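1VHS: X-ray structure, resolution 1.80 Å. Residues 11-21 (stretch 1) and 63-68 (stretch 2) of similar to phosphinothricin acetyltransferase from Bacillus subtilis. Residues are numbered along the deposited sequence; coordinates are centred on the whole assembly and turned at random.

Stretch 1 11-21: RDLEAVVAIYN
Stretch 2 63-68: NVAAWI

A helix that includes residues 13-21 packs across the strand 64-68. Their axes cross nearly at right angles (-85°) and approach to 8.5 Å. The helix has regular i to i+4 hydrogen bonds, from Val16 N to Asp12 O (2.9 Å) through Asn21 N to Val17 O (2.8 Å). The strand is uneven: Ala65 has phi/psi -106/-13, whereas Ala66 (-170/169) and Trp67 (-150/157) are extended. CA atoms pair as Ala15-Val64 (6.4 Å), Ile19-Ala66 (6.8 Å) and Val16-Trp67 (7.0 Å).

Val64 and Trp67 point toward the helix; Ala65 and Ala66 point away. Trp67 is p, with chi2 -92°. This brings its NE1 to the helix. Trp67 NE1 gives a weak hydrogen bond to Val16 O (3.1 Å, 134°). That oxygen, Val16 O, also accepts from Tyr20 N (3.0 Å). Val16 is t, and its CG1 lies over the indole face, 3.5 Å from the centroid of the Trp67 five-membered ring. Tyr20 is t, chi2 79°; its CD1 meets the indole edge at Trp67 CZ2 (4.2 Å).

Ile19 is m,t. With chi2 t, Ile19 CD1 reaches the strand backbone, 3.4 Å from Ala66 N, and lies 3.9 Å from Val64 CG1. Val64 is t; its CB sits 3.9 Å from Ala15 CB, where the paired CA atoms come closest. Asp12 is m, with OD2 4.1 Å from Val64 CG2.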

# COMPACT_ATOMS: atom_id res chain seq x y z
N ARG A 11 7.32 -1.14 -17.63
CA ARG A 11 8.63 -1.72 -17.35
C ARG A 11 8.94 -1.78 -15.86
O ARG A 11 9.94 -2.36 -15.45
CB ARG A 11 9.74 -0.95 -18.09
CG ARG A 11 10.00 0.45 -17.59
CD ARG A 11 10.77 1.27 -18.63
NE ARG A 11 12.18 0.91 -18.74
CZ ARG A 11 13.14 1.39 -17.95
NH1 ARG A 11 12.84 2.26 -16.99
NH2 ARG A 11 14.41 1.04 -18.14
N ASP A 12 8.07 -1.18 -15.04
CA ASP A 12 8.25 -1.18 -13.59
C ASP A 12 7.60 -2.39 -12.92
O ASP A 12 7.90 -2.69 -11.77
CB ASP A 12 7.63 0.09 -12.98
CG ASP A 12 8.33 1.36 -13.42
OD1 ASP A 12 7.66 2.40 -13.49
OD2 ASP A 12 9.55 1.30 -13.68
N LEU A 13 6.70 -3.07 -13.63
CA LEU A 13 6.01 -4.23 -13.05
C LEU A 13 6.97 -5.21 -12.39
O LEU A 13 6.72 -5.68 -11.28
CB LEU A 13 5.19 -4.95 -14.12
CG LEU A 13 4.40 -6.17 -13.62
CD1 LEU A 13 3.44 -5.75 -12.51
CD2 LEU A 13 3.64 -6.81 -14.77
N GLU A 14 8.07 -5.53 -13.07
CA GLU A 14 9.08 -6.45 -12.54
C GLU A 14 9.59 -6.02 -11.16
O GLU A 14 9.64 -6.83 -10.22
CB GLU A 14 10.24 -6.57 -13.54
CG GLU A 14 11.56 -7.05 -12.95
CD GLU A 14 12.35 -5.92 -12.31
OE1 GLU A 14 12.73 -4.97 -13.02
OE2 GLU A 14 12.59 -5.98 -11.08
N ALA A 15 9.97 -4.75 -11.03
CA ALA A 15 10.49 -4.23 -9.77
C ALA A 15 9.39 -4.14 -8.71
O ALA A 15 9.65 -4.36 -7.53
CB ALA A 15 11.09 -2.85 -10.00
N VAL A 16 8.17 -3.82 -9.13
CA VAL A 16 7.04 -3.70 -8.22
C VAL A 16 6.74 -5.06 -7.59
O VAL A 16 6.53 -5.16 -6.38
CB VAL A 16 5.78 -3.17 -8.96
CG1 VAL A 16 4.54 -3.28 -8.08
CG2 VAL A 16 5.99 -1.71 -9.35
N VAL A 17 6.74 -6.11 -8.41
CA VAL A 17 6.48 -7.45 -7.91
C VAL A 17 7.64 -7.93 -7.04
O VAL A 17 7.43 -8.58 -6.02
CB VAL A 17 6.28 -8.45 -9.08
CG1 VAL A 17 6.22 -9.88 -8.54
CG2 VAL A 17 5.01 -8.11 -9.82
N ALA A 18 8.86 -7.59 -7.44
CA ALA A 18 10.03 -7.98 -6.68
C ALA A 18 9.96 -7.39 -5.27
O ALA A 18 10.25 -8.08 -4.29
CB ALA A 18 11.30 -7.50 -7.39
N ILE A 19 9.59 -6.11 -5.17
CA ILE A 19 9.47 -5.45 -3.88
C ILE A 19 8.39 -6.15 -3.07
O ILE A 19 8.55 -6.42 -1.87
CB ILE A 19 9.12 -3.96 -4.04
CG1 ILE A 19 10.33 -3.21 -4.59
CG2 ILE A 19 8.64 -3.36 -2.70
CD1 ILE A 19 10.08 -1.75 -4.90
N TYR A 20 7.28 -6.46 -3.73
CA TYR A 20 6.17 -7.15 -3.09
C TYR A 20 6.67 -8.47 -2.50
O TYR A 20 6.42 -8.78 -1.34
CB TYR A 20 5.08 -7.41 -4.13
CG TYR A 20 3.86 -8.12 -3.59
CD1 TYR A 20 2.89 -7.42 -2.87
CD2 TYR A 20 3.67 -9.48 -3.80
CE1 TYR A 20 1.76 -8.06 -2.38
CE2 TYR A 20 2.54 -10.13 -3.32
CZ TYR A 20 1.59 -9.41 -2.61
OH TYR A 20 0.48 -10.06 -2.13
N ASN A 21 7.39 -9.25 -3.31
CA ASN A 21 7.91 -10.53 -2.86
C ASN A 21 8.93 -10.45 -1.74
O ASN A 21 9.04 -11.36 -0.92
CB ASN A 21 8.52 -11.32 -4.03
CG ASN A 21 7.47 -11.85 -4.98
OD1 ASN A 21 6.34 -12.13 -4.58
ND2 ASN A 21 7.83 -12.00 -6.24
N ASN A 63 16.76 3.37 -9.19
CA ASN A 63 16.14 2.07 -8.98
C ASN A 63 14.87 2.22 -8.16
O ASN A 63 14.82 2.98 -7.19
CB ASN A 63 17.10 1.14 -8.23
CG ASN A 63 18.44 1.00 -8.93
OD1 ASN A 63 18.50 0.66 -10.11
ND2 ASN A 63 19.51 1.26 -8.19
N VAL A 64 13.83 1.49 -8.55
CA VAL A 64 12.55 1.53 -7.84
C VAL A 64 12.75 0.87 -6.48
O VAL A 64 13.04 -0.32 -6.40
CB VAL A 64 11.46 0.78 -8.62
CG1 VAL A 64 10.16 0.79 -7.83
CG2 VAL A 64 11.26 1.42 -9.98
N ALA A 65 12.59 1.65 -5.41
CA ALA A 65 12.76 1.15 -4.05
C ALA A 65 11.46 0.94 -3.27
O ALA A 65 11.46 0.32 -2.22
CB ALA A 65 13.66 2.09 -3.27
N ALA A 66 10.36 1.46 -3.79
CA ALA A 66 9.07 1.34 -3.11
C ALA A 66 7.96 1.80 -4.03
O ALA A 66 8.21 2.36 -5.09
CB ALA A 66 9.08 2.20 -1.84
N TRP A 67 6.72 1.53 -3.64
CA TRP A 67 5.58 1.97 -4.43
C TRP A 67 4.36 2.25 -3.58
O TRP A 67 4.24 1.76 -2.45
CB TRP A 67 5.24 0.97 -5.55
CG TRP A 67 5.08 -0.49 -5.18
CD1 TRP A 67 6.04 -1.45 -5.20
CD2 TRP A 67 3.85 -1.16 -4.84
NE1 TRP A 67 5.50 -2.68 -4.91
CE2 TRP A 67 4.16 -2.53 -4.69
CE3 TRP A 67 2.53 -0.73 -4.67
CZ2 TRP A 67 3.19 -3.48 -4.36
CZ3 TRP A 67 1.56 -1.68 -4.34
CH2 TRP A 67 1.89 -3.04 -4.20
N ILE A 68 3.47 3.08 -4.13
CA ILE A 68 2.23 3.48 -3.47
C ILE A 68 1.11 3.21 -4.46
O ILE A 68 1.13 3.70 -5.59
CB ILE A 68 2.20 4.98 -3.14
CG1 ILE A 68 3.43 5.37 -2.32
CG2 ILE A 68 0.94 5.31 -2.36
CD1 ILE A 68 3.52 6.87 -2.09